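Long-range contacts in putative sugar binding protein (Bacteroides vulgatus ATCC 8482, PDB 3KEZ), which probably binds sugars or other nutrients at the cell surface as a calcium-containing outer-membrane protein of the SusD family: residues C92-M97 with K152-I157; E211-L216 with V349-N354; V409-V414 with H424-M429. All coordinates share one frame; numbering follows the deposited sequence.

Interaction 1. Residues C92-M97 with K152-I157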
ATOM      1  N   CYS A  92      11.313  -2.439 -15.050  1.00 11.12           N
ATOM      2  CA  CYS A  92      10.154  -3.135 -15.584  1.00 10.37           C
ATOM      3  C   CYS A  92      10.096  -2.970 -17.096  1.00  9.83           C
ATOM      4  O   CYS A  92       9.877  -3.929 -17.793  1.00  8.49           O
ATOM      5  CB  CYS A  92       8.852  -2.623 -14.982  1.00 11.90           C
ATOM      6  SG  CYS A  92       8.624  -3.021 -13.200  1.00 13.30           S
ATOM      7  N   ASN A  93      10.272  -1.735 -17.585  1.00 10.47           N
ATOM      8  CA  ASN A  93      10.358  -1.433 -19.022  1.00  8.48           C
ATOM      9  C   ASN A  93      11.444  -2.204 -19.721  1.00 11.17           C
ATOM     10  O   ASN A  93      11.214  -2.747 -20.801  1.00  9.56           O
ATOM     11  CB  ASN A  93      10.577   0.071 -19.248  1.00  9.50           C
ATOM     12  CG  ASN A  93       9.390   0.898 -18.771  1.00  9.05           C
ATOM     13  OD1 ASN A  93       8.322   0.336 -18.485  1.00  9.57           O
ATOM     14  ND2 ASN A  93       9.554   2.219 -18.688  1.00  7.91           N
ATOM     15  N   LEU A  94      12.620  -2.274 -19.096  1.00 10.10           N
ATOM     16  CA  LEU A  94      13.714  -3.093 -19.624  1.00 11.86           C
ATOM     17  C   LEU A  94      13.237  -4.516 -19.864  1.00 10.70           C
ATOM     18  O   LEU A  94      13.463  -5.079 -20.954  1.00 13.69           O
ATOM     19  CB  LEU A  94      14.925  -3.092 -18.685  1.00 11.39           C
ATOM     20  CG  LEU A  94      16.135  -3.922 -19.136  1.00 11.21           C
ATOM     21  CD1 LEU A  94      16.718  -3.414 -20.473  1.00 11.30           C
ATOM     22  CD2 LEU A  94      17.205  -3.942 -18.055  1.00 16.11           C
ATOM     23  N   ILE A  95      12.564  -5.094 -18.876  1.00 10.67           N
ATOM     24  CA  ILE A  95      12.053  -6.447 -19.018  1.00 10.12           C
ATOM     25  C   ILE A  95      11.026  -6.499 -20.147  1.00  9.00           C
ATOM     26  O   ILE A  95      11.079  -7.372 -21.021  1.00  9.39           O
ATOM     27  CB  ILE A  95      11.387  -6.975 -17.716  1.00  7.98           C
ATOM     28  CG1 ILE A  95      12.452  -7.365 -16.711  1.00  9.66           C
ATOM     29  CG2 ILE A  95      10.458  -8.208 -18.006  1.00  9.84           C
ATOM     30  CD1 ILE A  95      11.921  -7.518 -15.239  1.00 15.55           C
ATOM     31  N   LEU A  96      10.083  -5.569 -20.114  1.00 12.31           N
ATOM     32  CA  LEU A  96       8.896  -5.673 -20.975  1.00 10.13           C
ATOM     33  C   LEU A  96       9.251  -5.457 -22.444  1.00 12.23           C
ATOM     34  O   LEU A  96       8.642  -6.077 -23.308  1.00 10.22           O
ATOM     35  CB  LEU A  96       7.771  -4.745 -20.486  1.00 12.04           C
ATOM     36  CG  LEU A  96       7.185  -5.250 -19.165  1.00 12.99           C
ATOM     37  CD1 LEU A  96       6.240  -4.243 -18.535  1.00  9.46           C
ATOM     38  CD2 LEU A  96       6.529  -6.679 -19.391  1.00  8.08           C
HETATM   39  N   MSE A  97      10.278  -4.640 -22.716  1.00  8.72           N
HETATM   40  CA  MSE A  97      10.703  -4.401 -24.076  1.00 11.17           C
HETATM   41  C   MSE A  97      11.504  -5.580 -24.651  1.00 13.73           C
HETATM   42  O   MSE A  97      11.771  -5.631 -25.858  1.00 16.42           O
HETATM   43  CB  MSE A  97      11.556  -3.123 -24.148  1.00 10.62           C
HETATM   44  CG  MSE A  97      10.823  -1.830 -23.845  1.00 14.00           C
HETATM   45 SE   MSE A  97      12.114  -0.379 -23.719  0.75 12.29          SE
HETATM   46  CE  MSE A  97      12.393  -0.092 -25.576  1.00 16.89           C
ATOM     47  N   LYS A 152       7.360   4.460 -20.551  1.00 11.38           N
ATOM     48  CA  LYS A 152       7.220   3.062 -20.934  1.00 12.84           C
ATOM     49  C   LYS A 152       8.438   2.525 -21.693  1.00 14.19           C
ATOM     50  O   LYS A 152       8.496   1.334 -22.025  1.00 12.42           O
ATOM     51  CB  LYS A 152       5.928   2.885 -21.753  1.00 14.73           C
ATOM     52  CG  LYS A 152       4.684   2.864 -20.852  1.00 16.62           C
ATOM     53  CD  LYS A 152       3.396   2.925 -21.585  1.00 20.80           C
ATOM     54  CE  LYS A 152       2.970   1.568 -22.079  1.00 22.34           C
ATOM     55  NZ  LYS A 152       1.637   1.723 -22.705  1.00 16.83           N
ATOM     56  N   GLU A 153       9.384   3.407 -22.006  1.00 13.15           N
ATOM     57  CA  GLU A 153      10.644   2.980 -22.595  1.00 15.20           C
ATOM     58  C   GLU A 153      11.824   3.375 -21.681  1.00 14.23           C
ATOM     59  O   GLU A 153      11.629   3.709 -20.513  1.00 12.71           O
ATOM     60  CB  GLU A 153      10.746   3.527 -24.015  1.00 16.37           C
ATOM     61  CG  GLU A 153       9.535   3.126 -24.868  1.00 25.38           C
ATOM     62  CD  GLU A 153       9.611   3.637 -26.298  1.00 37.05           C
ATOM     63  OE1 GLU A 153       9.618   4.878 -26.499  1.00 45.03           O
ATOM     64  OE2 GLU A 153       9.636   2.794 -27.217  1.00 41.89           O
ATOM     65  N   LEU A 154      13.049   3.290 -22.189  1.00 15.41           N
ATOM     66  CA  LEU A 154      14.212   3.518 -21.359  1.00 13.51           C
ATOM     67  C   LEU A 154      14.643   4.982 -21.479  1.00 13.33           C
ATOM     68  O   LEU A 154      14.749   5.553 -22.578  1.00 13.24           O
ATOM     69  CB  LEU A 154      15.359   2.567 -21.746  1.00 11.61           C
ATOM     70  CG  LEU A 154      15.066   1.060 -21.695  1.00 12.57           C
ATOM     71  CD1 LEU A 154      16.352   0.269 -22.035  1.00  7.73           C
ATOM     72  CD2 LEU A 154      14.391   0.615 -20.316  1.00  7.09           C
ATOM     73  N   SER A 155      14.915   5.577 -20.344  1.00 14.94           N
ATOM     74  CA  SER A 155      15.359   6.959 -20.266  1.00 14.27           C
ATOM     75  C   SER A 155      16.790   7.174 -20.787  1.00 12.73           C
ATOM     76  O   SER A 155      17.633   6.290 -20.706  1.00 13.80           O
ATOM     77  CB  SER A 155      15.293   7.385 -18.800  1.00 16.65           C
ATOM     78  OG  SER A 155      13.930   7.448 -18.399  1.00 24.25           O
ATOM     79  N   THR A 156      17.029   8.340 -21.352  1.00 12.10           N
ATOM     80  CA  THR A 156      18.371   8.800 -21.732  1.00 13.41           C
ATOM     81  C   THR A 156      18.539  10.173 -21.138  1.00 14.94           C
ATOM     82  O   THR A 156      17.580  10.723 -20.583  1.00 15.08           O
ATOM     83  CB  THR A 156      18.513   8.999 -23.245  1.00 16.26           C
ATOM     84  OG1 THR A 156      17.718  10.131 -23.644  1.00 11.17           O
ATOM     85  CG2 THR A 156      18.118   7.716 -24.014  1.00  7.42           C
ATOM     86  N   ILE A 157      19.722  10.761 -21.315  1.00 18.08           N
ATOM     87  CA  ILE A 157      19.962  12.149 -20.871  1.00 16.79           C
ATOM     88  C   ILE A 157      19.032  13.208 -21.507  1.00 20.53           C
ATOM     89  O   ILE A 157      18.922  14.337 -20.988  1.00 23.47           O
ATOM     90  CB  ILE A 157      21.447  12.575 -21.038  1.00 16.66           C
ATOM     91  CG1 ILE A 157      21.837  12.723 -22.519  1.00 13.60           C
ATOM     92  CG2 ILE A 157      22.343  11.597 -20.320  1.00 18.64           C
ATOM     93  CD1 ILE A 157      23.209  13.318 -22.739  1.00 13.14           C
TER
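With chi1 at -65°, CG of N93 sits beside its backbone N and anti to the carbonyl carbon, which sends the amide off the flank of helix 80-96 onto the chain at K152 and E153. One residue on, L94 takes the other course, CG anti to the backbone N (chi1 180°), while M97, a selenomethionine with CG beside its backbone N and the chain extended at chi2, brings SE to 3.8 Å from E153 CA. The N93 amide carries the polar contact: ND2 donates to E153 O over 3.1 Å, with 146° at the hydrogen, reaching that oxygen from above the carbonyl plane. ND2 also bonds V151 O, and OD1 is held by R123 of helix 109-134, so both ends of this buried group have partners and its flip is fixed. Q90, one turn back on helix 80-96, gives E153 O a second donor. Here the loop between helices 138-141 and 166-183 is pinned to the end of helix 80-96, at the surface of the helix-rich SusD fold. An alanine at N93 would probably loosen this loop, since the amide that joins V151 and E153 to R123 would be lost. Beside the polar grip lies an apolar strip. L154 CD2 lies 3.6 Å from the backbone N of L94, and CD1 of L94 meets CD1 of L154 at 4.0 Å, the two chains crossing obliquely. From the M97 side, SE reaches L154 CG at 3.9 Å. The ammonium of K152 forms a salt bridge with E172 on helix 166-183.

Interaction 2. Residues E211-L216 with V349-N354; sequences EYNEAL and VQTGDN
Y212, in the first turn of helix 212-229, has CG beside its backbone N and anti to the carbonyl carbon (chi1 -63°), and the ring stands up next to the last turn of helix 337-350. Q350 starts the same way but bends at chi2 (-76°), so the two side chains run side by side in the same direction. CB of Q350 sits over the centre of the Y212 ring, 3.5 Å from the centroid and 11° off the normal, a CH-pi contact. Q350 CG passes Y212 CE1 at 3.7 Å, and the amide, its plane well turned from that of the ring, ends near the phenol. One water accepts a hydrogen bond from each tip, 2.9 Å from Y212 OH and 3.0 Å from Q350 NE2. The contact thus packs the N-terminal turn of helix 212-229 on the C-terminal end of helix 337-350 in this SusD-family protein. That end closes in a Schellman motif: G352, with positive phi, is the C-prime residue, and D353 N bonds back to A348 O. The D353 side chain then caps K356 N at the start of helix 354-368. T351 carries OG1 in the crowded position between backbone N and carbonyl carbon, bonded to A347 O. T351 CG2 is thereby left facing helix 212-229, 3.6 Å from Y212 CB. N213 OD1 packs tightly on T351 CG2 at 3.2 Å.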
ATOM      1  N   GLU A 211     -14.854   2.455 -10.385  1.00 10.93           N
ATOM      2  CA  GLU A 211     -15.318   1.345 -11.252  1.00 10.61           C
ATOM      3  C   GLU A 211     -15.700   0.145 -10.383  1.00 13.33           C
ATOM      4  O   GLU A 211     -14.984  -0.849 -10.320  1.00 13.60           O
ATOM      5  CB  GLU A 211     -14.240   0.999 -12.292  1.00 11.40           C
ATOM      6  CG  GLU A 211     -14.031   2.218 -13.223  1.00 20.25           C
ATOM      7  CD  GLU A 211     -13.564   1.906 -14.626  1.00 32.52           C
ATOM      8  OE1 GLU A 211     -12.730   1.001 -14.845  1.00 33.89           O
ATOM      9  OE2 GLU A 211     -14.026   2.630 -15.531  1.00 47.07           O
ATOM     10  N   TYR A 212     -16.848   0.267  -9.716  1.00 10.91           N
ATOM     11  CA  TYR A 212     -17.225  -0.659  -8.659  1.00 13.00           C
ATOM     12  C   TYR A 212     -17.541  -2.048  -9.116  1.00 10.91           C
ATOM     13  O   TYR A 212     -17.194  -2.992  -8.417  1.00 11.20           O
ATOM     14  CB  TYR A 212     -18.371  -0.100  -7.844  1.00 11.34           C
ATOM     15  CG  TYR A 212     -17.934   1.152  -7.179  1.00 11.13           C
ATOM     16  CD1 TYR A 212     -16.956   1.121  -6.184  1.00 16.42           C
ATOM     17  CD2 TYR A 212     -18.458   2.377  -7.549  1.00 16.50           C
ATOM     18  CE1 TYR A 212     -16.531   2.255  -5.589  1.00 11.02           C
ATOM     19  CE2 TYR A 212     -18.037   3.533  -6.940  1.00 11.95           C
ATOM     20  CZ  TYR A 212     -17.082   3.470  -5.969  1.00 18.00           C
ATOM     21  OH  TYR A 212     -16.638   4.637  -5.413  1.00 12.30           O
ATOM     22  N   ASN A 213     -18.196  -2.188 -10.268  1.00 10.44           N
ATOM     23  CA  ASN A 213     -18.411  -3.543 -10.819  1.00  9.84           C
ATOM     24  C   ASN A 213     -17.120  -4.306 -11.053  1.00  8.84           C
ATOM     25  O   ASN A 213     -17.035  -5.501 -10.771  1.00  9.96           O
ATOM     26  CB  ASN A 213     -19.198  -3.506 -12.107  1.00 10.54           C
ATOM     27  CG  ASN A 213     -20.560  -2.884 -11.939  1.00 14.18           C
ATOM     28  OD1 ASN A 213     -21.295  -3.181 -10.979  1.00 17.20           O
ATOM     29  ND2 ASN A 213     -20.927  -2.042 -12.890  1.00 20.17           N
ATOM     30  N   GLU A 214     -16.142  -3.626 -11.641  1.00  8.48           N
ATOM     31  CA  GLU A 214     -14.853  -4.210 -11.946  1.00 11.40           C
ATOM     32  C   GLU A 214     -14.060  -4.429 -10.629  1.00 14.69           C
ATOM     33  O   GLU A 214     -13.391  -5.464 -10.466  1.00 14.92           O
ATOM     34  CB  GLU A 214     -14.086  -3.270 -12.897  1.00 12.94           C
ATOM     35  CG  GLU A 214     -14.723  -3.130 -14.295  1.00 16.74           C
ATOM     36  CD  GLU A 214     -15.839  -2.059 -14.418  1.00 19.72           C
ATOM     37  OE1 GLU A 214     -16.296  -1.429 -13.412  1.00 21.87           O
ATOM     38  OE2 GLU A 214     -16.295  -1.854 -15.571  1.00 32.20           O
ATOM     39  N   ALA A 215     -14.132  -3.473  -9.699  1.00 10.96           N
ATOM     40  CA  ALA A 215     -13.540  -3.676  -8.379  1.00 10.78           C
ATOM     41  C   ALA A 215     -14.088  -4.987  -7.754  1.00 11.73           C
ATOM     42  O   ALA A 215     -13.330  -5.806  -7.243  1.00  9.23           O
ATOM     43  CB  ALA A 215     -13.821  -2.541  -7.470  1.00 10.37           C
ATOM     44  N   LEU A 216     -15.408  -5.167  -7.813  1.00 10.55           N
ATOM     45  CA  LEU A 216     -16.051  -6.297  -7.156  1.00  9.55           C
ATOM     46  C   LEU A 216     -15.649  -7.605  -7.770  1.00 11.88           C
ATOM     47  O   LEU A 216     -15.301  -8.565  -7.055  1.00 12.08           O
ATOM     48  CB  LEU A 216     -17.556  -6.181  -7.230  1.00 11.33           C
ATOM     49  CG  LEU A 216     -18.332  -7.306  -6.528  1.00  7.01           C
ATOM     50  CD1 LEU A 216     -18.031  -7.362  -5.025  1.00  8.60           C
ATOM     51  CD2 LEU A 216     -19.848  -7.085  -6.743  1.00  7.91           C
ATOM     52  N   VAL A 349     -21.316  -2.665  -1.585  1.00  6.85           N
ATOM     53  CA  VAL A 349     -22.122  -1.548  -1.084  1.00  7.98           C
ATOM     54  C   VAL A 349     -22.379  -0.586  -2.222  1.00  8.78           C
ATOM     55  O   VAL A 349     -23.524  -0.186  -2.480  1.00 10.77           O
ATOM     56  CB  VAL A 349     -21.407  -0.799   0.050  1.00  8.01           C
ATOM     57  CG1 VAL A 349     -22.125   0.600   0.311  1.00 10.90           C
ATOM     58  CG2 VAL A 349     -21.413  -1.670   1.317  1.00  8.67           C
ATOM     59  N   GLN A 350     -21.309  -0.237  -2.935  1.00  9.70           N
ATOM     60  CA  GLN A 350     -21.386   0.769  -3.972  1.00 10.88           C
ATOM     61  C   GLN A 350     -22.174   0.306  -5.203  1.00 13.31           C
ATOM     62  O   GLN A 350     -22.633   1.137  -5.959  1.00 16.22           O
ATOM     63  CB  GLN A 350     -19.999   1.313  -4.315  1.00 11.19           C
ATOM     64  CG  GLN A 350     -19.304   1.987  -3.175  1.00 13.82           C
ATOM     65  CD  GLN A 350     -19.845   3.397  -2.884  1.00 17.19           C
ATOM     66  OE1 GLN A 350     -21.033   3.582  -2.719  1.00 25.25           O
ATOM     67  NE2 GLN A 350     -18.971   4.366  -2.831  1.00 15.18           N
ATOM     68  N   THR A 351     -22.392  -1.003  -5.371  1.00 12.96           N
ATOM     69  CA  THR A 351     -23.243  -1.517  -6.444  1.00 13.14           C
ATOM     70  C   THR A 351     -24.629  -1.967  -5.958  1.00 12.43           C
ATOM     71  O   THR A 351     -25.411  -2.518  -6.715  1.00 11.66           O
ATOM     72  CB  THR A 351     -22.557  -2.674  -7.164  1.00 14.27           C
ATOM     73  OG1 THR A 351     -22.207  -3.690  -6.227  1.00 14.70           O
ATOM     74  CG2 THR A 351     -21.276  -2.190  -7.891  1.00 11.53           C
ATOM     75  N   GLY A 352     -24.930  -1.736  -4.686  1.00 12.72           N
ATOM     76  CA  GLY A 352     -26.255  -1.958  -4.168  1.00 13.26           C
ATOM     77  C   GLY A 352     -26.523  -3.401  -3.804  1.00 10.52           C
ATOM     78  O   GLY A 352     -27.671  -3.827  -3.801  1.00 10.73           O
ATOM     79  N   ASP A 353     -25.478  -4.176  -3.547  1.00  9.87           N
ATOM     80  CA  ASP A 353     -25.676  -5.616  -3.216  1.00  9.23           C
ATOM     81  C   ASP A 353     -25.384  -5.771  -1.738  1.00  9.17           C
ATOM     82  O   ASP A 353     -24.255  -6.057  -1.346  1.00  8.65           O
ATOM     83  CB  ASP A 353     -24.788  -6.525  -4.058  1.00  9.19           C
ATOM     84  CG  ASP A 353     -25.140  -8.006  -3.888  1.00 13.36           C
ATOM     85  OD1 ASP A 353     -25.808  -8.359  -2.902  1.00 10.54           O
ATOM     86  OD2 ASP A 353     -24.715  -8.822  -4.726  1.00 14.42           O
ATOM     87  N   ASN A 354     -26.395  -5.514  -0.905  1.00  9.88           N
ATOM     88  CA  ASN A 354     -26.177  -5.535   0.522  1.00  8.10           C
ATOM     89  C   ASN A 354     -25.820  -6.912   1.045  1.00  8.72           C
ATOM     90  O   ASN A 354     -24.955  -7.030   1.923  1.00  8.78           O
ATOM     91  CB  ASN A 354     -27.381  -5.009   1.269  1.00  6.72           C
ATOM     92  CG  ASN A 354     -27.055  -4.751   2.714  1.00  7.61           C
ATOM     93  OD1 ASN A 354     -26.131  -3.986   3.033  1.00  8.55           O
ATOM     94  ND2 ASN A 354     -27.764  -5.424   3.598  1.00  2.14           N
TER
HETATM   95  O   HOH W   1     -16.006   4.055  -2.691  1.00 11.07           O

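Interaction 3. Residues V409-V414 with H424-M429; sequences VKRIDV and HNTAYM
R411 runs out almost straight from CG to NE and crosses the H424 ring obliquely, with guanidinium and imidazole planes 23° apart. Its CB lies over one face of the ring, displaced toward the rim and 3.9 Å from the centroid, a CH-pi contact. Farther along, R411 NH1 donates to Y428 O at 2.9 Å; this acceptor is met in its carbonyl plane but lies oblique to the guanidinium. Y68 O also binds NH1, and G52 O takes NE, so backbone carbonyls from three parts of the chain grip the buried cation. Both ring nitrogens of H424 have partners: ND1 bonds Y68 OH, and a water 2.7 Å from H424 NE2 also accepts from the backbone N-H of I412. D413 slides past H424 in the opposite direction, its OD1 at the ring edge while accepting from H424 N at 3.2 Å. The charges of R411 and D413 would probably pull the ionisation of H424 in opposite senses. M429, a selenomethionine, curls through chi2 and chi3 (-73° and -69°) beside R411, placing SE 3.9 Å from R411 CB and CE tight against R411 O at 3.2 Å. R411 N donates a hydrogen bond to M429 O at 2.7 Å, almost along the C=O axis. Within the loop, T426 OG1 accepts from Y428 N in an ST turn, and D413 centres an inverse gamma turn. All this lies just beyond the paired strands 409-410 and 430-431, and the arrangement is that of a two-stranded antiparallel hairpin with a long connection folded back on itself.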
ATOM      1  N   VAL A 409     -10.665  14.368   5.919  1.00  9.57           N
ATOM      2  CA  VAL A 409      -9.849  13.870   7.038  1.00 11.15           C
ATOM      3  C   VAL A 409     -10.021  14.827   8.229  1.00 11.89           C
ATOM      4  O   VAL A 409      -9.796  16.049   8.116  1.00  8.43           O
ATOM      5  CB  VAL A 409      -8.376  13.715   6.642  1.00 12.60           C
ATOM      6  CG1 VAL A 409      -7.494  13.349   7.867  1.00 12.90           C
ATOM      7  CG2 VAL A 409      -8.206  12.682   5.431  1.00  8.24           C
ATOM      8  N   LYS A 410     -10.456  14.298   9.363  1.00 10.80           N
ATOM      9  CA  LYS A 410     -10.666  15.135  10.557  1.00 12.16           C
ATOM     10  C   LYS A 410      -9.888  14.536  11.741  1.00 13.64           C
ATOM     11  O   LYS A 410     -10.284  13.529  12.283  1.00 13.57           O
ATOM     12  CB  LYS A 410     -12.170  15.229  10.877  1.00 13.25           C
ATOM     13  CG  LYS A 410     -12.903  16.134   9.876  1.00 14.94           C
ATOM     14  CD  LYS A 410     -14.392  16.221  10.092  1.00 16.87           C
ATOM     15  CE  LYS A 410     -15.085  17.102   9.060  1.00 17.46           C
ATOM     16  NZ  LYS A 410     -16.511  17.339   9.415  1.00 17.83           N
ATOM     17  N   ARG A 411      -8.730  15.111  12.052  1.00 13.77           N
ATOM     18  CA  ARG A 411      -7.972  14.778  13.255  1.00 13.96           C
ATOM     19  C   ARG A 411      -8.722  15.333  14.474  1.00 12.98           C
ATOM     20  O   ARG A 411      -9.152  16.482  14.451  1.00 12.24           O
ATOM     21  CB  ARG A 411      -6.566  15.376  13.165  1.00 12.57           C
ATOM     22  CG  ARG A 411      -5.725  14.703  12.090  1.00 10.69           C
ATOM     23  CD  ARG A 411      -4.526  15.491  11.738  1.00 11.10           C
ATOM     24  NE  ARG A 411      -3.631  14.724  10.888  1.00 12.17           N
ATOM     25  CZ  ARG A 411      -2.513  15.189  10.355  1.00  8.35           C
ATOM     26  NH1 ARG A 411      -2.116  16.466  10.529  1.00  8.17           N
ATOM     27  NH2 ARG A 411      -1.769  14.361   9.652  1.00  6.27           N
ATOM     28  N   ILE A 412      -8.906  14.488  15.491  1.00 12.71           N
ATOM     29  CA  ILE A 412      -9.706  14.818  16.683  0.50 15.19           C
ATOM     30  C   ILE A 412      -8.771  14.966  17.888  1.00 15.19           C
ATOM     31  O   ILE A 412      -8.020  14.044  18.238  1.00 15.80           O
ATOM     32  CB  ILE A 412     -10.755  13.719  17.007  0.50 15.50           C
ATOM     33  CG1 ILE A 412     -11.411  13.167  15.731  0.50 20.29           C
ATOM     34  CG2 ILE A 412     -11.826  14.248  17.968  0.50 17.07           C
ATOM     35  CD1 ILE A 412     -12.027  14.208  14.871  0.50  9.91           C
ATOM     36  N   ASP A 413      -8.750  16.117  18.522  1.00 14.19           N
ATOM     37  CA  ASP A 413      -7.803  16.231  19.625  1.00 18.51           C
ATOM     38  C   ASP A 413      -8.472  15.785  20.909  1.00 18.15           C
ATOM     39  O   ASP A 413      -8.920  16.595  21.686  1.00 21.72           O
ATOM     40  CB  ASP A 413      -7.181  17.629  19.734  1.00 23.00           C
ATOM     41  CG  ASP A 413      -5.753  17.588  20.350  1.00 24.51           C
ATOM     42  OD1 ASP A 413      -5.029  16.533  20.282  1.00 24.85           O
ATOM     43  OD2 ASP A 413      -5.379  18.615  20.934  1.00 41.83           O
ATOM     44  N   VAL A 414      -8.597  14.479  21.071  1.00 15.18           N
ATOM     45  CA  VAL A 414      -9.121  13.882  22.298  1.00 16.41           C
ATOM     46  C   VAL A 414      -7.950  13.269  23.051  1.00 17.13           C
ATOM     47  O   VAL A 414      -6.944  12.899  22.438  1.00 15.54           O
ATOM     48  CB  VAL A 414     -10.199  12.810  22.034  1.00 17.50           C
ATOM     49  CG1 VAL A 414     -11.481  13.468  21.593  1.00 21.69           C
ATOM     50  CG2 VAL A 414      -9.731  11.791  20.985  1.00 13.53           C
ATOM     51  N   HIS A 424      -2.185  15.493  19.332  1.00 12.38           N
ATOM     52  CA  HIS A 424      -1.904  16.125  18.042  1.00 12.16           C
ATOM     53  C   HIS A 424      -0.981  17.351  18.199  1.00 13.31           C
ATOM     54  O   HIS A 424      -0.970  18.031  19.233  1.00 13.35           O
ATOM     55  CB  HIS A 424      -3.189  16.453  17.286  1.00 10.58           C
ATOM     56  CG  HIS A 424      -3.834  15.253  16.679  1.00 12.91           C
ATOM     57  ND1 HIS A 424      -3.326  14.613  15.568  1.00 16.77           N
ATOM     58  CD2 HIS A 424      -4.917  14.542  17.063  1.00 17.30           C
ATOM     59  CE1 HIS A 424      -4.085  13.569  15.283  1.00 21.07           C
ATOM     60  NE2 HIS A 424      -5.067  13.511  16.168  1.00 12.63           N
ATOM     61  N   ASN A 425      -0.168  17.607  17.187  1.00 13.58           N
ATOM     62  CA  ASN A 425       0.684  18.793  17.182  1.00 12.75           C
ATOM     63  C   ASN A 425       0.911  19.183  15.734  1.00 13.20           C
ATOM     64  O   ASN A 425       1.933  18.876  15.134  1.00 14.76           O
ATOM     65  CB  ASN A 425       2.019  18.507  17.893  1.00 14.55           C
ATOM     66  CG  ASN A 425       2.885  19.720  18.004  1.00 17.06           C
ATOM     67  OD1 ASN A 425       2.451  20.852  17.747  1.00 17.17           O
ATOM     68  ND2 ASN A 425       4.121  19.509  18.426  1.00 24.39           N
ATOM     69  N   THR A 426      -0.095  19.825  15.165  1.00 14.69           N
ATOM     70  CA  THR A 426      -0.111  20.157  13.764  1.00 13.83           C
ATOM     71  C   THR A 426      -1.039  21.367  13.523  1.00 12.05           C
ATOM     72  O   THR A 426      -2.025  21.556  14.233  1.00 12.95           O
ATOM     73  CB  THR A 426      -0.583  18.942  12.967  1.00 15.30           C
ATOM     74  OG1 THR A 426      -0.606  19.249  11.569  1.00 12.76           O
ATOM     75  CG2 THR A 426      -1.960  18.538  13.426  1.00 13.05           C
ATOM     76  N   ALA A 427      -0.710  22.159  12.503  1.00 15.97           N
ATOM     77  CA  ALA A 427      -1.552  23.250  12.017  1.00 15.57           C
ATOM     78  C   ALA A 427      -2.740  22.718  11.236  1.00 13.54           C
ATOM     79  O   ALA A 427      -3.698  23.444  11.004  1.00 15.83           O
ATOM     80  CB  ALA A 427      -0.752  24.144  11.120  1.00 16.79           C
ATOM     81  N   TYR A 428      -2.680  21.458  10.822  1.00 13.09           N
ATOM     82  CA  TYR A 428      -3.680  20.916   9.879  1.00 13.21           C
ATOM     83  C   TYR A 428      -4.525  19.778  10.476  1.00 12.40           C
ATOM     84  O   TYR A 428      -4.102  18.606  10.494  1.00 13.80           O
ATOM     85  CB  TYR A 428      -2.971  20.454   8.595  1.00 12.28           C
ATOM     86  CG  TYR A 428      -2.146  21.512   7.902  1.00 11.17           C
ATOM     87  CD1 TYR A 428      -2.744  22.603   7.280  1.00 16.09           C
ATOM     88  CD2 TYR A 428      -0.747  21.437   7.890  1.00  9.03           C
ATOM     89  CE1 TYR A 428      -1.980  23.569   6.648  1.00 14.21           C
ATOM     90  CE2 TYR A 428       0.023  22.413   7.259  1.00 13.66           C
ATOM     91  CZ  TYR A 428      -0.615  23.466   6.647  1.00 15.92           C
ATOM     92  OH  TYR A 428       0.111  24.407   6.002  1.00 16.79           O
HETATM   93  N   MSE A 429      -5.729  20.129  10.939  1.00 11.20           N
HETATM   94  CA  MSE A 429      -6.608  19.205  11.636  1.00 14.48           C
HETATM   95  C   MSE A 429      -7.771  18.662  10.778  1.00 14.81           C
HETATM   96  O   MSE A 429      -8.251  17.566  11.022  1.00 14.56           O
HETATM   97  CB  MSE A 429      -7.104  19.830  12.928  1.00 13.35           C
HETATM   98  CG  MSE A 429      -5.953  20.197  13.926  1.00 18.88           C
HETATM   99 SE   MSE A 429      -5.203  18.630  14.730  0.75  5.78          SE
HETATM  100  CE  MSE A 429      -6.703  18.073  15.829  1.00 10.75           C
TER
HETATM  101  O   HOH W   2      -7.103  12.045  15.239  1.00 11.52           O

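Along the chain the three contacts follow in series, each closing before the next opens. Interactions 1 and 3 lie on opposite sides of the chain's centre, 43 Å apart between centres; interaction 2 is 36 Å from the first and 32 Å from the third, and its nearest atoms come no closer than about 16 Å to either. They share no helix or strand: interaction 1 ties a loop to helix 80-96, interaction 2 sets helix 212-229 against the end of helix 337-350, and interaction 3 shapes the connection of strands 409-410 and 430-431. All lie away from the calcium site, so they fasten separate outlying parts of one helix-rich, single-chain SusD-family protein.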